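Long-range contact in paenibacillus xanthan lyase (Paenibacillus, PDB 6F2P), which probably removes the terminal mannose of xanthan side chains by beta-elimination, as a calcium-binding multidomain lyase of polysaccharide lyase family 8: residues A[706-711]-A[729-734]. Sequence-based numbering, arbitrary orientation.
Sequences IDVNKS and PTMKFK
Backbone hydrogen bonds join the end of strand 703-708 to the start of strand 731-736, which run antiparallel. Ile706 and Phe733 form a hydrogen-bonded pair. Ile706 N gives to Phe733 O at 2.9 Å, and Phe733 N gives back to Ile706 O almost along the C=O axis. Val708 N reaches Met731 O at 2.8 Å, from above the carbonyl plane. The pairing loosens where the first strand ends. There Asn709 centres an inverse gamma turn, closed by Lys710 N on Val708 O. Met731 N is then shared: it bonds weakly to Val708 O and in a somewhat less bent way to Lys710 O, at 2.9 Å in the carbonyl plane.

Both strands are neighbours in a five-stranded antiparallel sheet, with 672-674 beyond the first and 722-726 beyond the second. The Ile706, Val708, Met731 and Phe733 side chains share one face. There Val708, Met731 and Phe733 pack on strand 688-694 of another sheet, as between the layers of a beta-sandwich.

Apolar contacts fill this face. With CG between the backbone N and the carbonyl carbon (chi1 65°), the Phe733 ring comes beside Ile706 and turns one face to it. This is a CH-pi contact, with Ile706 CB 4.0 Å from the ring centroid and offset toward the rim. An alanine in place of Phe733 would probably lose this cover over Ile706 and loosen packing against Ile691, Val747 and Phe749. The Met731 chain bends at chi3 (-86°), bringing its CE within 3.6 Å of Lys710 CB.

On the other face Asp707 and Lys732 lie side by side. Asp707 OD1 rests against the aliphatic part of Lys732, 3.2 Å from Lys732 CG. Their charged ends do not touch, as Asp707 OD2 and Lys732 NZ are 4.7 Å apart. The polar link is a water, which accepts from Lys732 NZ and gives a weak bond to Asp707 OD2.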
loop_
_atom_site.group_PDB
_atom_site.type_symbol
_atom_site.label_atom_id
_atom_site.label_comp_id
_atom_site.label_asym_id
_atom_site.label_seq_id
_atom_site.Cartn_x
_atom_site.Cartn_y
_atom_site.Cartn_z
ATOM N N ILE A 706 -10.323 17.023 2.537
ATOM C CA ILE A 706 -11.570 16.283 2.520
ATOM C C ILE A 706 -12.693 17.124 3.143
ATOM O O ILE A 706 -12.528 17.707 4.223
ATOM C CB ILE A 706 -11.425 14.968 3.309
ATOM C CG1 ILE A 706 -10.352 14.062 2.675
ATOM C CG2 ILE A 706 -12.769 14.255 3.440
ATOM C CD1 ILE A 706 -10.768 13.348 1.410
ATOM N N ASP A 707 -13.828 17.204 2.455
ATOM C CA ASP A 707 -15.027 17.779 3.051
ATOM C C ASP A 707 -16.037 16.670 3.266
ATOM O O ASP A 707 -16.156 15.761 2.441
ATOM C CB ASP A 707 -15.632 18.860 2.155
ATOM C CG ASP A 707 -14.762 20.110 2.065
ATOM O OD1 ASP A 707 -13.916 20.315 2.961
ATOM O OD2 ASP A 707 -14.930 20.894 1.102
ATOM N N VAL A 708 -16.753 16.728 4.381
ATOM C CA VAL A 708 -17.876 15.828 4.591
ATOM C C VAL A 708 -19.146 16.640 4.825
ATOM O O VAL A 708 -19.239 17.405 5.779
ATOM C CB VAL A 708 -17.634 14.856 5.755
ATOM C CG1 VAL A 708 -18.855 13.998 5.990
ATOM C CG2 VAL A 708 -16.437 13.988 5.464
ATOM N N ASN A 709 -20.117 16.459 3.936
ATOM C CA ASN A 709 -21.324 17.271 3.896
ATOM C C ASN A 709 -22.293 16.955 5.032
ATOM O O ASN A 709 -23.419 16.510 4.800
ATOM C CB ASN A 709 -22.017 17.089 2.544
ATOM C CG ASN A 709 -22.947 18.232 2.211
ATOM O OD1 ASN A 709 -23.099 19.155 2.997
ATOM N ND2 ASN A 709 -23.568 18.183 1.037
ATOM N N LYS A 710 -21.844 17.187 6.261
ATOM C CA LYS A 710 -22.668 16.967 7.443
ATOM C C LYS A 710 -22.101 17.732 8.626
ATOM O O LYS A 710 -20.889 17.915 8.743
ATOM C CB LYS A 710 -22.763 15.484 7.791
ATOM C CG LYS A 710 -23.874 15.186 8.752
ATOM C CD LYS A 710 -23.854 13.761 9.259
ATOM C CE LYS A 710 -25.263 13.196 9.262
ATOM N NZ LYS A 710 -25.758 12.987 7.859
ATOM N N SER A 711 -22.990 18.175 9.504
ATOM C CA SER A 711 -22.610 18.982 10.650
ATOM C C SER A 711 -22.108 18.110 11.789
ATOM O O SER A 711 -22.740 17.116 12.138
ATOM C CB SER A 711 -23.810 19.807 11.121
ATOM O OG SER A 711 -23.448 20.660 12.190
ATOM N N PRO A 729 -21.050 24.338 9.534
ATOM C CA PRO A 729 -22.172 23.445 9.219
ATOM C C PRO A 729 -21.746 22.141 8.530
ATOM O O PRO A 729 -22.557 21.219 8.428
ATOM C CB PRO A 729 -23.019 24.287 8.267
ATOM C CG PRO A 729 -22.011 25.112 7.543
ATOM C CD PRO A 729 -20.947 25.448 8.567
ATOM N N THR A 730 -20.504 22.064 8.056
ATOM C CA THR A 730 -19.995 20.819 7.477
ATOM C C THR A 730 -18.599 20.467 7.986
ATOM O O THR A 730 -17.795 21.357 8.290
ATOM C CB THR A 730 -19.975 20.864 5.932
ATOM O OG1 THR A 730 -19.208 21.989 5.486
ATOM C CG2 THR A 730 -21.376 20.980 5.383
ATOM N N MET A 731 -18.316 19.168 8.083
ATOM C CA MET A 731 -16.992 18.698 8.490
ATOM C C MET A 731 -15.942 19.011 7.428
ATOM O O MET A 731 -16.147 18.752 6.247
ATOM C CB MET A 731 -17.011 17.201 8.787
ATOM C CG MET A 731 -17.572 16.860 10.147
ATOM S SD MET A 731 -18.031 15.124 10.308
ATOM C CE MET A 731 -19.702 15.107 9.662
ATOM N N LYS A 732 -14.826 19.592 7.852
ATOM C CA LYS A 732 -13.728 19.885 6.942
ATOM C C LYS A 732 -12.410 19.537 7.600
ATOM O O LYS A 732 -12.177 19.907 8.744
ATOM C CB LYS A 732 -13.724 21.363 6.537
ATOM C CG LYS A 732 -14.865 21.762 5.616
ATOM C CD LYS A 732 -14.695 23.187 5.077
ATOM C CE LYS A 732 -15.725 23.476 3.986
ATOM N NZ LYS A 732 -15.672 24.870 3.463
ATOM N N PHE A 733 -11.551 18.818 6.885
ATOM C CA PHE A 733 -10.200 18.567 7.375
ATOM C C PHE A 733 -9.218 18.345 6.244
ATOM O O PHE A 733 -9.615 18.303 5.082
ATOM C CB PHE A 733 -10.167 17.394 8.358
ATOM C CG PHE A 733 -10.527 16.064 7.753
ATOM C CD1 PHE A 733 -11.856 15.695 7.586
ATOM C CD2 PHE A 733 -9.534 15.160 7.391
ATOM C CE1 PHE A 733 -12.189 14.454 7.042
ATOM C CE2 PHE A 733 -9.859 13.916 6.845
ATOM C CZ PHE A 733 -11.185 13.566 6.668
ATOM N N LYS A 734 -7.935 18.228 6.585
ATOM C CA LYS A 734 -6.907 17.884 5.604
ATOM C C LYS A 734 -5.967 16.853 6.201
ATOM O O LYS A 734 -5.857 16.746 7.417
ATOM C CB LYS A 734 -6.122 19.118 5.146
ATOM C CG LYS A 734 -5.312 19.784 6.242
ATOM C CD LYS A 734 -4.685 21.101 5.789
ATOM C CE LYS A 734 -3.926 21.744 6.940
ATOM N NZ LYS A 734 -3.334 23.059 6.589
HETATM O O HOH W 1 -13.602 23.913 1.577
HETATM O O HOH W 2 -11.223 20.474 3.501
#